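Local coordinates for protein putative phosphomethylpyrimidine kinase (Bacteroides thetaiotaomicron, PDB 3MBH) that binds pyridoxal and, as a member of the ribokinase-like pyridoxal kinases, probably phosphorylates it with ATP, at residues 193-198 / 210-216; 38-42 / 67-71; 29-34 / 276-280; 219-223 / 266-270; 226-231 / 247-252. All coordinates share one frame; numbering follows the deposited sequence. Where two conformers were deposited one is given.

Contact 1: residues 193-198 / 210-216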
# COMPACT_ATOMS: atom_id res chain seq x y z
N PRO A 193 -25.62 22.31 13.71
CA PRO A 193 -24.86 22.24 14.95
C PRO A 193 -23.96 21.00 15.08
O PRO A 193 -23.19 20.92 16.02
CB PRO A 193 -25.94 22.24 16.03
CG PRO A 193 -27.13 21.64 15.37
CD PRO A 193 -27.02 21.87 13.90
N HIS A 194 -24.07 20.05 14.16
CA HIS A 194 -23.17 18.90 14.16
C HIS A 194 -21.95 19.17 13.28
O HIS A 194 -21.12 18.28 13.08
CB HIS A 194 -23.90 17.64 13.67
CG HIS A 194 -25.22 17.40 14.34
ND1 HIS A 194 -25.38 16.51 15.39
CD2 HIS A 194 -26.45 17.91 14.10
CE1 HIS A 194 -26.65 16.49 15.76
NE2 HIS A 194 -27.32 17.34 15.00
N LYS A 195 -21.83 20.39 12.77
CA LYS A 195 -20.79 20.73 11.82
C LYS A 195 -19.92 21.88 12.25
O LYS A 195 -20.31 22.74 13.01
CB LYS A 195 -21.39 21.02 10.44
CG LYS A 195 -22.11 19.81 9.84
CD LYS A 195 -22.49 20.06 8.40
CE LYS A 195 -23.16 18.83 7.81
NZ LYS A 195 -23.61 19.08 6.42
N THR A 196 -18.74 21.88 11.65
CA THR A 196 -17.75 22.87 11.81
C THR A 196 -17.30 23.32 10.40
O THR A 196 -17.43 22.54 9.42
CB THR A 196 -16.55 22.29 12.63
OG1 THR A 196 -15.75 23.34 13.08
CG2 THR A 196 -15.68 21.36 11.81
N SER A 197 -16.86 24.57 10.29
CA SER A 197 -16.17 25.06 9.08
C SER A 197 -14.77 25.59 9.40
O SER A 197 -14.45 25.92 10.55
CB SER A 197 -17.00 26.09 8.33
OG SER A 197 -17.58 27.01 9.23
N VAL A 198 -13.94 25.59 8.36
CA VAL A 198 -12.62 26.15 8.39
C VAL A 198 -12.60 27.18 7.26
O VAL A 198 -13.12 26.94 6.16
CB VAL A 198 -11.52 25.09 8.16
CG1 VAL A 198 -10.12 25.74 8.05
CG2 VAL A 198 -11.53 23.98 9.28
N LYS A 210 -13.18 28.01 2.00
CA LYS A 210 -13.96 27.47 3.08
C LYS A 210 -14.16 25.95 2.92
O LYS A 210 -14.34 25.43 1.80
CB LYS A 210 -15.32 28.18 3.07
CG LYS A 210 -16.37 27.66 4.07
CD LYS A 210 -17.67 28.49 3.93
CE LYS A 210 -18.82 28.01 4.80
NZ LYS A 210 -20.05 28.92 4.67
N VAL A 211 -14.18 25.24 4.02
CA VAL A 211 -14.51 23.82 3.99
C VAL A 211 -15.39 23.52 5.19
O VAL A 211 -15.17 24.06 6.25
CB VAL A 211 -13.22 22.97 3.93
CG1 VAL A 211 -12.33 23.23 5.11
CG2 VAL A 211 -13.54 21.51 3.76
N THR A 212 -16.44 22.74 4.99
CA THR A 212 -17.38 22.43 6.05
C THR A 212 -17.26 20.95 6.32
O THR A 212 -17.24 20.18 5.38
CB THR A 212 -18.84 22.77 5.63
OG1 THR A 212 -18.96 24.19 5.52
CG2 THR A 212 -19.90 22.28 6.70
N CYS A 213 -17.24 20.57 7.59
CA CYS A 213 -17.07 19.18 7.93
C CYS A 213 -18.01 18.75 9.01
O CYS A 213 -18.42 19.57 9.85
CB CYS A 213 -15.65 18.95 8.38
SG CYS A 213 -14.48 19.38 7.06
N PRO A 214 -18.34 17.45 9.02
CA PRO A 214 -19.28 16.99 10.02
C PRO A 214 -18.54 16.45 11.22
O PRO A 214 -18.50 15.23 11.46
CB PRO A 214 -20.06 15.91 9.29
CG PRO A 214 -19.01 15.29 8.37
CD PRO A 214 -18.05 16.38 8.04
N TYR A 215 -17.90 17.36 11.93
CA TYR A 215 -17.28 17.04 13.20
C TYR A 215 -17.14 18.30 14.01
O TYR A 215 -17.21 19.42 13.49
CB TYR A 215 -15.96 16.29 13.05
CG TYR A 215 -14.80 17.08 12.44
CD1 TYR A 215 -14.04 17.93 13.21
CD2 TYR A 215 -14.46 16.93 11.10
CE1 TYR A 215 -12.95 18.64 12.65
CE2 TYR A 215 -13.37 17.62 10.53
CZ TYR A 215 -12.63 18.49 11.32
OH TYR A 215 -11.60 19.21 10.77
N LEU A 216 -17.00 18.09 15.31
CA LEU A 216 -16.89 19.16 16.27
C LEU A 216 -15.52 19.02 16.97
O LEU A 216 -15.39 18.26 17.93
CB LEU A 216 -18.04 19.05 17.27
CG LEU A 216 -19.44 19.20 16.65
CD1 LEU A 216 -20.59 18.90 17.69
CD2 LEU A 216 -19.63 20.62 16.01
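Thr196 and Cys213 face each other in an antiparallel beta hairpin, strands 195-202 and 207-213, near one end of the main sheet. They form a hydrogen-bonded pair: Thr196 N donates to Cys213 O at 2.9 Å, and Cys213 N to Thr196 O at 2.7 Å, both almost straight. Val198 and Val211 repeat the exchange, whereas Ser197 and Thr212 between them are a non-hydrogen-bonded pair whose CA atoms approach to 4.2 Å.

The two valines meet on the same face as Thr196 and Cys213, with Val211 CG1 3.7 Å from Val198 CB. Past the paired region Pro214 centres an inverse gamma turn, which carries the chain out of the strand and sets the Tyr215 ring beside Thr196. With OG1 anti to the backbone N (chi1 -165°), Thr196 turns CG2 over that ring, 4.1 Å from its centroid and 16° off the normal, a CH-pi contact. On the opposite face the extended Lys195 crosses Thr212 roughly at right angles, and its NZ continues to a salt bridge with Glu192. Leu216 packs beside the corner at Pro193 and His194, its CD2 lying 3.6 Å from Pro193 O and also touching Lys195 O. Cutting Leu216 back to an alanine removes both methyls, which would probably open a gap beside these carbonyls.

The Ser197 backbone is hydrogen-bonded to Val187 of strand 181-189, and Lys210 pairs through its backbone with Tyr288 of strand 288-290, while Cys213 and Tyr215 rest against helix 241-257.

Contact 2: residues 38-42 / 67-71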
# COMPACT_ATOMS: atom_id res chain seq x y z
N VAL A 38 11.33 15.86 13.12
CA VAL A 38 10.84 16.83 14.05
C VAL A 38 11.87 16.93 15.18
O VAL A 38 12.27 15.91 15.79
CB VAL A 38 9.52 16.41 14.63
CG1 VAL A 38 9.07 17.36 15.72
CG2 VAL A 38 8.48 16.24 13.51
N CYS A 39 12.31 18.15 15.42
CA CYS A 39 13.32 18.48 16.42
C CYS A 39 12.64 19.32 17.48
O CYS A 39 12.42 20.54 17.30
CB CYS A 39 14.45 19.24 15.79
SG CYS A 39 15.40 18.32 14.62
N PRO A 40 12.32 18.70 18.62
CA PRO A 40 11.56 19.41 19.65
C PRO A 40 12.37 20.47 20.42
O PRO A 40 13.52 20.20 20.84
CB PRO A 40 11.14 18.31 20.63
CG PRO A 40 12.13 17.18 20.38
CD PRO A 40 12.55 17.29 18.94
N LEU A 41 11.76 21.65 20.55
CA LEU A 41 12.15 22.71 21.49
C LEU A 41 11.00 22.78 22.50
O LEU A 41 10.06 23.51 22.30
CB LEU A 41 12.30 24.05 20.80
CG LEU A 41 12.84 25.19 21.67
CD1 LEU A 41 14.19 24.81 22.27
CD2 LEU A 41 12.91 26.49 20.84
N PRO A 42 11.08 22.00 23.58
CA PRO A 42 9.95 21.81 24.45
C PRO A 42 9.69 23.02 25.35
O PRO A 42 10.63 23.59 25.89
CB PRO A 42 10.35 20.57 25.27
CG PRO A 42 11.87 20.62 25.29
CD PRO A 42 12.23 21.15 23.95
N ILE A 67 19.09 25.39 25.03
CA ILE A 67 18.94 24.51 23.88
C ILE A 67 19.26 25.26 22.57
O ILE A 67 20.06 24.80 21.76
CB ILE A 67 17.53 23.89 23.82
CG1 ILE A 67 17.33 22.90 24.99
CG2 ILE A 67 17.32 23.20 22.49
CD1 ILE A 67 15.80 22.53 25.23
N ILE A 68 18.64 26.42 22.37
CA ILE A 68 18.93 27.26 21.18
C ILE A 68 20.45 27.48 21.01
O ILE A 68 21.00 27.34 19.90
CB ILE A 68 18.15 28.56 21.27
CG1 ILE A 68 16.65 28.26 21.13
CG2 ILE A 68 18.63 29.61 20.22
CD1 ILE A 68 15.70 29.45 21.54
N ALA A 69 21.15 27.72 22.11
CA ALA A 69 22.56 28.02 22.05
C ALA A 69 23.35 26.84 21.52
O ALA A 69 24.27 27.04 20.70
CB ALA A 69 23.11 28.47 23.42
N GLU A 70 22.95 25.62 21.92
CA GLU A 70 23.61 24.42 21.43
C GLU A 70 23.29 24.23 19.96
O GLU A 70 24.16 23.84 19.17
CB GLU A 70 23.18 23.17 22.21
CG GLU A 70 23.55 23.16 23.66
CD GLU A 70 25.04 23.36 23.89
OE1 GLU A 70 25.83 22.70 23.21
OE2 GLU A 70 25.43 24.18 24.75
N TRP A 71 22.05 24.50 19.59
CA TRP A 71 21.65 24.33 18.20
C TRP A 71 22.48 25.26 17.28
O TRP A 71 22.89 24.88 16.17
CB TRP A 71 20.18 24.57 18.07
CG TRP A 71 19.34 23.42 18.55
CD1 TRP A 71 19.77 22.20 19.02
CD2 TRP A 71 17.91 23.35 18.54
NE1 TRP A 71 18.68 21.41 19.33
CE2 TRP A 71 17.53 22.09 19.04
CE3 TRP A 71 16.90 24.26 18.20
CZ2 TRP A 71 16.19 21.72 19.18
CZ3 TRP A 71 15.62 23.90 18.32
CH2 TRP A 71 15.25 22.65 18.81
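Leu41, on the segment that carries strand 37-40, meets helix 64-73 with its whole side chain. Its CB lies obliquely against the six-membered ring of Trp71, 3.8 Å from CH2. From there CG stands anti to the backbone N (chi1 -174°), which carries the two methyls out to the turn of helix formed by Ile67 and Ile68. One branch, CD1, slides alongside Ile67 in the opposite direction and comes within 3.5 Å of its CG2. The other, CD2, reaches Ile68 and ends 4.1 Å from CD1 of that residue.

Ile67 serves two neighbours: its CG2 also covers one face of the Trp71 indole, 3.6 Å above the plane and toward the rim, and its CD1 touches Pro42 CD at 4.0 Å. Pro40 O lies at the indole edge, near the ring plane, 3.5 Å from CZ2. The indole nitrogen has its partner across a subunit boundary, Ser47 O of the third subunit, while Phe78 of the same chain meets the ring edge-to-face. Ile68 also packs on Ile94 and Phe98 of helix 91-102. Cys39 bonds through its backbone to Ile10 and Ala12 of parallel strand 9-17, placing helix 64-73 at the main sheet.

No hydrogen bond joins residues 38-42 to 67-71, so strand segment and helix are held by the fit of aliphatic and aromatic carbon, with a carbonyl oxygen set against the electropositive C-H rim of the indole.

Contact 3: residues 29-34 / 276-280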
# COMPACT_ATOMS: atom_id res chain seq x y z
N PRO A 29 4.65 12.24 15.69
CA PRO A 29 4.18 11.12 14.82
C PRO A 29 3.63 11.54 13.46
O PRO A 29 3.90 10.87 12.44
CB PRO A 29 3.07 10.45 15.65
CG PRO A 29 2.91 11.21 16.85
CD PRO A 29 3.92 12.29 16.96
N ILE A 30 2.87 12.64 13.42
CA ILE A 30 2.28 13.08 12.15
C ILE A 30 3.39 13.53 11.17
O ILE A 30 3.49 13.02 10.06
CB ILE A 30 1.29 14.19 12.37
CG1 ILE A 30 0.06 13.61 13.10
CG2 ILE A 30 0.95 14.88 10.97
CD1 ILE A 30 -1.06 14.66 13.41
N LEU A 31 4.23 14.46 11.59
CA LEU A 31 5.22 15.00 10.68
C LEU A 31 6.27 13.92 10.33
O LEU A 31 6.68 13.88 9.20
CB LEU A 31 5.87 16.31 11.20
CG LEU A 31 4.92 17.53 11.21
CD1 LEU A 31 5.48 18.68 12.02
CD2 LEU A 31 4.60 18.00 9.77
N SER A 32 6.69 13.06 11.27
CA SER A 32 7.60 11.97 10.93
C SER A 32 6.96 11.07 9.85
O SER A 32 7.63 10.69 8.89
CB SER A 32 7.89 11.04 12.10
OG SER A 32 8.34 11.76 13.23
N SER A 33 5.69 10.72 10.03
CA SER A 33 4.96 9.90 9.05
C SER A 33 4.95 10.59 7.69
O SER A 33 5.10 9.94 6.66
CB SER A 33 3.53 9.63 9.54
OG SER A 33 3.56 8.89 10.75
N MSE A 34 4.87 11.92 7.70
CA MSE A 34 4.82 12.67 6.47
C MSE A 34 6.21 12.88 5.88
O MSE A 34 6.32 13.48 4.82
CB MSE A 34 4.11 13.98 6.66
CG MSE A 34 2.59 13.75 7.02
SE MSE A 34 1.61 15.40 7.25
CE MSE A 34 1.25 15.70 5.38
N LEU A 276 -3.25 6.86 11.30
CA LEU A 276 -2.03 7.49 10.85
C LEU A 276 -1.60 7.03 9.43
O LEU A 276 -1.14 7.84 8.62
CB LEU A 276 -0.93 7.18 11.88
CG LEU A 276 0.37 7.96 11.91
CD1 LEU A 276 0.15 9.46 12.07
CD2 LEU A 276 1.24 7.37 13.07
N HIS A 277 -1.78 5.77 9.10
CA HIS A 277 -1.40 5.33 7.78
C HIS A 277 -2.30 5.82 6.68
O HIS A 277 -2.02 5.55 5.53
CB HIS A 277 -1.17 3.80 7.76
CG HIS A 277 -0.09 3.39 8.71
ND1 HIS A 277 1.22 3.18 8.31
CD2 HIS A 277 -0.09 3.25 10.07
CE1 HIS A 277 1.96 2.87 9.37
NE2 HIS A 277 1.19 2.93 10.45
N ASN A 278 -3.35 6.58 6.98
CA ASN A 278 -4.16 7.16 5.93
C ASN A 278 -3.72 8.53 5.48
O ASN A 278 -4.25 9.04 4.50
CB ASN A 278 -5.63 7.18 6.33
CG ASN A 278 -6.13 5.80 6.63
OD1 ASN A 278 -5.90 4.86 5.87
ND2 ASN A 278 -6.78 5.66 7.75
N LEU A 279 -2.70 9.08 6.10
CA LEU A 279 -2.17 10.40 5.67
C LEU A 279 -1.72 10.43 4.24
O LEU A 279 -1.68 11.47 3.60
CB LEU A 279 -0.97 10.83 6.52
CG LEU A 279 -1.23 11.53 7.82
CD1 LEU A 279 0.06 11.64 8.63
CD2 LEU A 279 -1.85 12.88 7.49
N ASP A 280 -1.37 9.27 3.73
CA ASP A 280 -0.77 9.13 2.43
C ASP A 280 -1.69 9.14 1.23
O ASP A 280 -1.22 9.22 0.08
CB ASP A 280 -0.10 7.75 2.37
CG ASP A 280 1.37 7.86 2.48
OD1 ASP A 280 1.82 8.98 2.16
OD2 ASP A 280 2.06 6.87 2.87
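Ile30 and Leu276 lie with their CA atoms 7.2 Å apart, and Met34 and Leu279 at 7.4 Å, so the end of helix 24-33 faces the loop after helix 272-275, with its short 3-10 segment, at a distance bridged by the leucine side chains. Leu276, its CG anti to the backbone N (chi1 -164°), places CD1 at 4.0 Å from Pro29 O and 4.3 Å from Ile30 CG1. Leu279 sends CD1 into the angle between Ile30 and Met34, a selenomethionine in this crystal; it comes 3.7 Å from Met34 CG and 4.1 Å from Ile30 CG2, crossing both side chains at about a right angle.

Between the leucines lies Ser33, whose CB faces Leu279 CD1. In one of its two conformers OG lies 3.5 Å from Leu276 CG and donates to Pro29 O at 2.6 Å, while Ser33 N reaches the same oxygen from the opposite face of that carbonyl. Leu279 O accepts a hydrogen bond from Arg247 of helix 241-257. His277 and Asp280, in the same loop, bind zinc in a crystal of this protein, none being modelled on this chain; His277 NE2 bonds to Ser33 O of the third subunit.

The facing surfaces share no hydrogen bond: the leucines supply dispersion contact, and in that conformer the serine hydroxyl probably meets hydrocarbon with its polar demand satisfied on its own helix.

Contact 4: residues 219-223 / 266-270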
# COMPACT_ATOMS: atom_id res chain seq x y z
N HIS A 219 -14.71 19.14 20.85
CA HIS A 219 -14.95 17.96 21.70
C HIS A 219 -13.69 17.11 21.93
O HIS A 219 -13.70 16.26 22.82
CB HIS A 219 -16.02 17.08 21.08
CG HIS A 219 -17.38 17.68 21.12
ND1 HIS A 219 -18.52 16.96 20.85
CD2 HIS A 219 -17.80 18.94 21.42
CE1 HIS A 219 -19.58 17.73 20.98
NE2 HIS A 219 -19.17 18.94 21.32
N TYR A 220 -12.64 17.29 21.12
CA TYR A 220 -11.42 16.45 21.21
C TYR A 220 -10.16 17.31 21.33
O TYR A 220 -9.64 17.77 20.31
CB TYR A 220 -11.27 15.51 20.01
CG TYR A 220 -12.50 14.68 19.75
CD1 TYR A 220 -12.67 13.47 20.33
CD2 TYR A 220 -13.49 15.14 18.91
CE1 TYR A 220 -13.85 12.73 20.12
CE2 TYR A 220 -14.60 14.46 18.71
CZ TYR A 220 -14.77 13.23 19.28
OH TYR A 220 -15.92 12.57 19.04
N PRO A 221 -9.65 17.47 22.56
CA PRO A 221 -8.50 18.29 22.82
C PRO A 221 -7.35 17.85 21.94
O PRO A 221 -7.19 16.65 21.69
CB PRO A 221 -8.20 17.98 24.28
CG PRO A 221 -9.56 17.72 24.84
CD PRO A 221 -10.09 16.80 23.78
N GLY A 222 -6.62 18.85 21.44
CA GLY A 222 -5.48 18.67 20.59
C GLY A 222 -5.78 18.54 19.12
O GLY A 222 -4.88 18.30 18.34
N THR A 223 -7.04 18.70 18.72
CA THR A 223 -7.35 18.62 17.29
C THR A 223 -6.73 19.77 16.49
O THR A 223 -6.46 19.62 15.30
CB THR A 223 -8.84 18.59 17.08
OG1 THR A 223 -9.38 17.37 17.64
CG2 THR A 223 -9.17 18.67 15.59
N ASN A 266 -13.46 11.28 25.30
CA ASN A 266 -13.05 12.22 24.27
C ASN A 266 -11.89 13.11 24.69
O ASN A 266 -11.23 13.67 23.85
CB ASN A 266 -14.19 13.13 23.84
CG ASN A 266 -15.30 12.40 23.13
OD1 ASN A 266 -15.22 11.22 22.80
ND2 ASN A 266 -16.37 13.14 22.87
N ARG A 267 -11.61 13.20 25.99
CA ARG A 267 -10.43 13.97 26.38
C ARG A 267 -9.12 13.29 25.91
O ARG A 267 -8.07 13.93 25.86
CB ARG A 267 -10.40 14.19 27.89
CG ARG A 267 -11.60 15.04 28.40
CD ARG A 267 -11.70 14.97 29.94
NE ARG A 267 -11.75 13.62 30.43
CZ ARG A 267 -11.79 13.29 31.72
NH1 ARG A 267 -11.76 14.21 32.67
NH2 ARG A 267 -11.80 12.01 32.06
N GLU A 268 -9.17 12.01 25.56
CA GLU A 268 -7.95 11.29 25.10
C GLU A 268 -7.58 11.71 23.69
O GLU A 268 -6.48 11.39 23.23
CB GLU A 268 -8.11 9.78 25.25
CG GLU A 268 -8.12 9.36 26.70
CD GLU A 268 -8.28 7.89 26.94
OE1 GLU A 268 -8.10 7.12 25.99
OE2 GLU A 268 -8.58 7.50 28.09
N GLY A 269 -8.49 12.40 23.00
CA GLY A 269 -8.22 12.87 21.66
C GLY A 269 -8.74 11.98 20.55
O GLY A 269 -9.37 10.92 20.80
N ILE A 270 -8.46 12.39 19.33
CA ILE A 270 -8.67 11.52 18.16
C ILE A 270 -7.86 10.24 18.25
O ILE A 270 -6.85 10.19 18.98
CB ILE A 270 -8.45 12.28 16.84
CG1 ILE A 270 -6.97 12.63 16.62
CG2 ILE A 270 -9.32 13.51 16.86
CD1 ILE A 270 -6.57 12.92 15.17
O HOH W 1 -16.17 10.29 20.45
O HOH W 2 -6.18 14.80 23.72
O HOH W 3 -7.32 15.14 19.44
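The Tyr220 ring and the Asn266 carboxamide meet obliquely, their planes 42° apart, with Asn266 CG 3.4 Å from Tyr220 CE1. Ile270 CG2, 4.2 Å from Tyr220 CB, and Gly269 O also approach the ring obliquely. At the edge of the ring, in its plane, water 1 is hydrogen-bonded to Tyr220 OH at 2.7 Å and donates to Asn266 OD1, joining the polar ends. Asn266 CB also lies 3.3 Å from His219 O, and Pro221 CD is equally close to Asn266 O. A leucine at Tyr220 would probably leave water 1 with one partner fewer and the amide less firmly fixed.

Tyr220 to Thr223 is a type II beta turn, with Gly222 at positive phi as the N-cap of helix 223-236. The Gly-Thr-Gly-Asp sequence beginning at Gly222 is characteristic of ribokinase-like kinases, whose relatives use this helix start as an anion hole. In one of two conformers Thr223 OG1 bonds to Tyr220 O on a lone pair, and Thr223 N uses the same oxygen.

Pro221 O accepts from two waters: water 2 also donates to Arg267 O, and water 3 accepts from Ile270 N. Arg267 O receives a further bond from His49, which lines the pyridoxal pocket.

Contact 5: residues 226-231 / 247-252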
# COMPACT_ATOMS: atom_id res chain seq x y z
N THR A 226 -3.33 18.50 15.66
CA THR A 226 -3.40 17.54 14.54
C THR A 226 -3.62 18.31 13.24
O THR A 226 -2.93 18.08 12.25
CB THR A 226 -4.54 16.53 14.72
OG1 THR A 226 -4.24 15.72 15.84
CG2 THR A 226 -4.71 15.65 13.48
N PHE A 227 -4.57 19.23 13.26
CA PHE A 227 -4.85 20.07 12.10
C PHE A 227 -3.61 20.81 11.56
O PHE A 227 -3.30 20.78 10.37
CB PHE A 227 -5.95 21.09 12.43
CG PHE A 227 -6.28 22.01 11.28
CD1 PHE A 227 -7.19 21.63 10.33
CD2 PHE A 227 -5.64 23.24 11.14
CE1 PHE A 227 -7.46 22.47 9.23
CE2 PHE A 227 -5.91 24.09 10.04
CZ PHE A 227 -6.82 23.71 9.11
N THR A 228 -2.91 21.50 12.45
CA THR A 228 -1.77 22.33 12.08
C THR A 228 -0.59 21.49 11.66
O THR A 228 0.10 21.87 10.70
CB THR A 228 -1.45 23.42 13.18
OG1 THR A 228 -2.66 24.15 13.44
CG2 THR A 228 -0.28 24.37 12.72
N SER A 229 -0.42 20.31 12.28
CA SER A 229 0.65 19.38 11.90
C SER A 229 0.42 18.88 10.44
O SER A 229 1.37 18.88 9.62
CB SER A 229 0.69 18.16 12.85
OG SER A 229 1.20 18.49 14.12
N VAL A 230 -0.83 18.54 10.10
CA VAL A 230 -1.11 18.10 8.73
C VAL A 230 -0.96 19.26 7.74
O VAL A 230 -0.37 19.10 6.67
CB VAL A 230 -2.44 17.37 8.58
CG1 VAL A 230 -2.63 17.01 7.08
CG2 VAL A 230 -2.47 16.10 9.50
N ILE A 231 -1.42 20.44 8.13
CA ILE A 231 -1.23 21.63 7.27
C ILE A 231 0.27 21.87 6.98
O ILE A 231 0.66 22.07 5.82
CB ILE A 231 -1.90 22.90 7.84
CG1 ILE A 231 -3.42 22.73 7.84
CG2 ILE A 231 -1.48 24.18 7.01
CD1 ILE A 231 -4.17 22.85 6.50
N ARG A 247 -6.74 17.68 3.20
CA ARG A 247 -5.98 16.63 3.86
C ARG A 247 -6.17 16.70 5.36
O ARG A 247 -6.41 15.67 6.00
CB ARG A 247 -4.51 16.70 3.49
CG ARG A 247 -4.26 16.41 2.06
CD ARG A 247 -2.74 16.28 1.73
NE ARG A 247 -2.13 15.13 2.35
CZ ARG A 247 -0.83 14.88 2.35
NH1 ARG A 247 0.01 15.72 1.75
NH2 ARG A 247 -0.38 13.77 2.93
N ALA A 248 -6.04 17.90 5.95
CA ALA A 248 -6.14 18.10 7.42
C ALA A 248 -7.54 17.76 7.94
O ALA A 248 -7.67 16.98 8.88
CB ALA A 248 -5.73 19.49 7.85
N THR A 249 -8.58 18.24 7.28
CA THR A 249 -9.93 18.01 7.75
C THR A 249 -10.35 16.53 7.59
O THR A 249 -11.02 15.97 8.47
CB THR A 249 -10.93 18.99 7.09
OG1 THR A 249 -10.82 18.97 5.66
CG2 THR A 249 -10.69 20.45 7.64
N GLN A 250 -9.95 15.88 6.49
CA GLN A 250 -10.31 14.49 6.28
C GLN A 250 -9.61 13.56 7.25
O GLN A 250 -10.22 12.63 7.75
CB GLN A 250 -10.11 14.11 4.81
CG GLN A 250 -11.20 14.89 3.99
CD GLN A 250 -11.17 14.63 2.52
OE1 GLN A 250 -10.91 13.49 2.10
NE2 GLN A 250 -11.40 15.68 1.70
N PHE A 251 -8.37 13.87 7.59
CA PHE A 251 -7.60 13.08 8.55
C PHE A 251 -8.26 13.16 9.90
O PHE A 251 -8.49 12.15 10.51
CB PHE A 251 -6.16 13.57 8.64
CG PHE A 251 -5.29 12.75 9.53
CD1 PHE A 251 -4.94 11.45 9.17
CD2 PHE A 251 -4.81 13.27 10.73
CE1 PHE A 251 -4.11 10.68 10.01
CE2 PHE A 251 -3.97 12.54 11.53
CZ PHE A 251 -3.63 11.23 11.18
N ILE A 252 -8.62 14.36 10.32
CA ILE A 252 -9.29 14.57 11.60
C ILE A 252 -10.65 13.87 11.65
O ILE A 252 -11.00 13.29 12.66
CB ILE A 252 -9.47 16.08 11.94
CG1 ILE A 252 -8.11 16.71 12.20
CG2 ILE A 252 -10.40 16.26 13.17
CD1 ILE A 252 -8.15 18.24 12.13
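Ala248 CB sits among three side chains of the facing helix, 3.6 Å from Phe227 CD1, 4.0 Å from Val230 CB and 3.9 Å from Ile231 CD1. A residue this small allows the backbones to come close: the CA atoms of Val230 and Ala248 are 5.2 Å apart, and the axes of residues 226-231 and 247-252 approach to 8.6 Å, at 137° between their directions.

On one flank of the alanine lies Phe227. Ile252 CD1 lies at the edge of the ring, near its plane, and 3.6 Å from Phe227 CB; Thr249 CG2 comes to the same rim at CE1. One face of the ring is covered by Ile231 CG1, one turn on. On the other flank Phe251 receives Thr226 CG2 at its edge, 3.6 Å from CD2, and Val230 CG2 obliquely at the same ring carbon.

The second shell is more polar. Arg247, whose CB touches Val230 CG1, extends to a salt bridge with Asp239 and a hydrogen bond with Gln237. Ser229 OG bonds to the carbonyl of Asp225, a pyridoxal-pocket residue in the Gly-Thr-Gly-Asp start of its helix.

These consecutive helices, 223-236 and 241-257, run in broadly opposite senses and are covered on several sides: Phe227 and Ile231 pack on Ile183 of strand 181-189, Thr226 and Ser229 on Ile30 of helix 24-33, and Thr249 and Ile252 on Tyr215 beyond strand 207-213.

Contact 5 lies nearest the middle of the chain and touches three of the others: contact 1 through Tyr215, contact 3 through Arg247 and Phe251, and contact 4 through Thr226 and Ile252. Contacts 1 and 2 both reach the main sheet but lie on opposite sides of the chain's centre, their own centres 36 Å apart. Along the chain, contact 3 closes a loop of 241 residues that encloses all the rest, and contact 4 closes a smaller one round contact 5. Helix 24-33 leads from contact 3 into the strand of contact 2, and both touch the third subunit, so this side of the chain lies at a subunit interface.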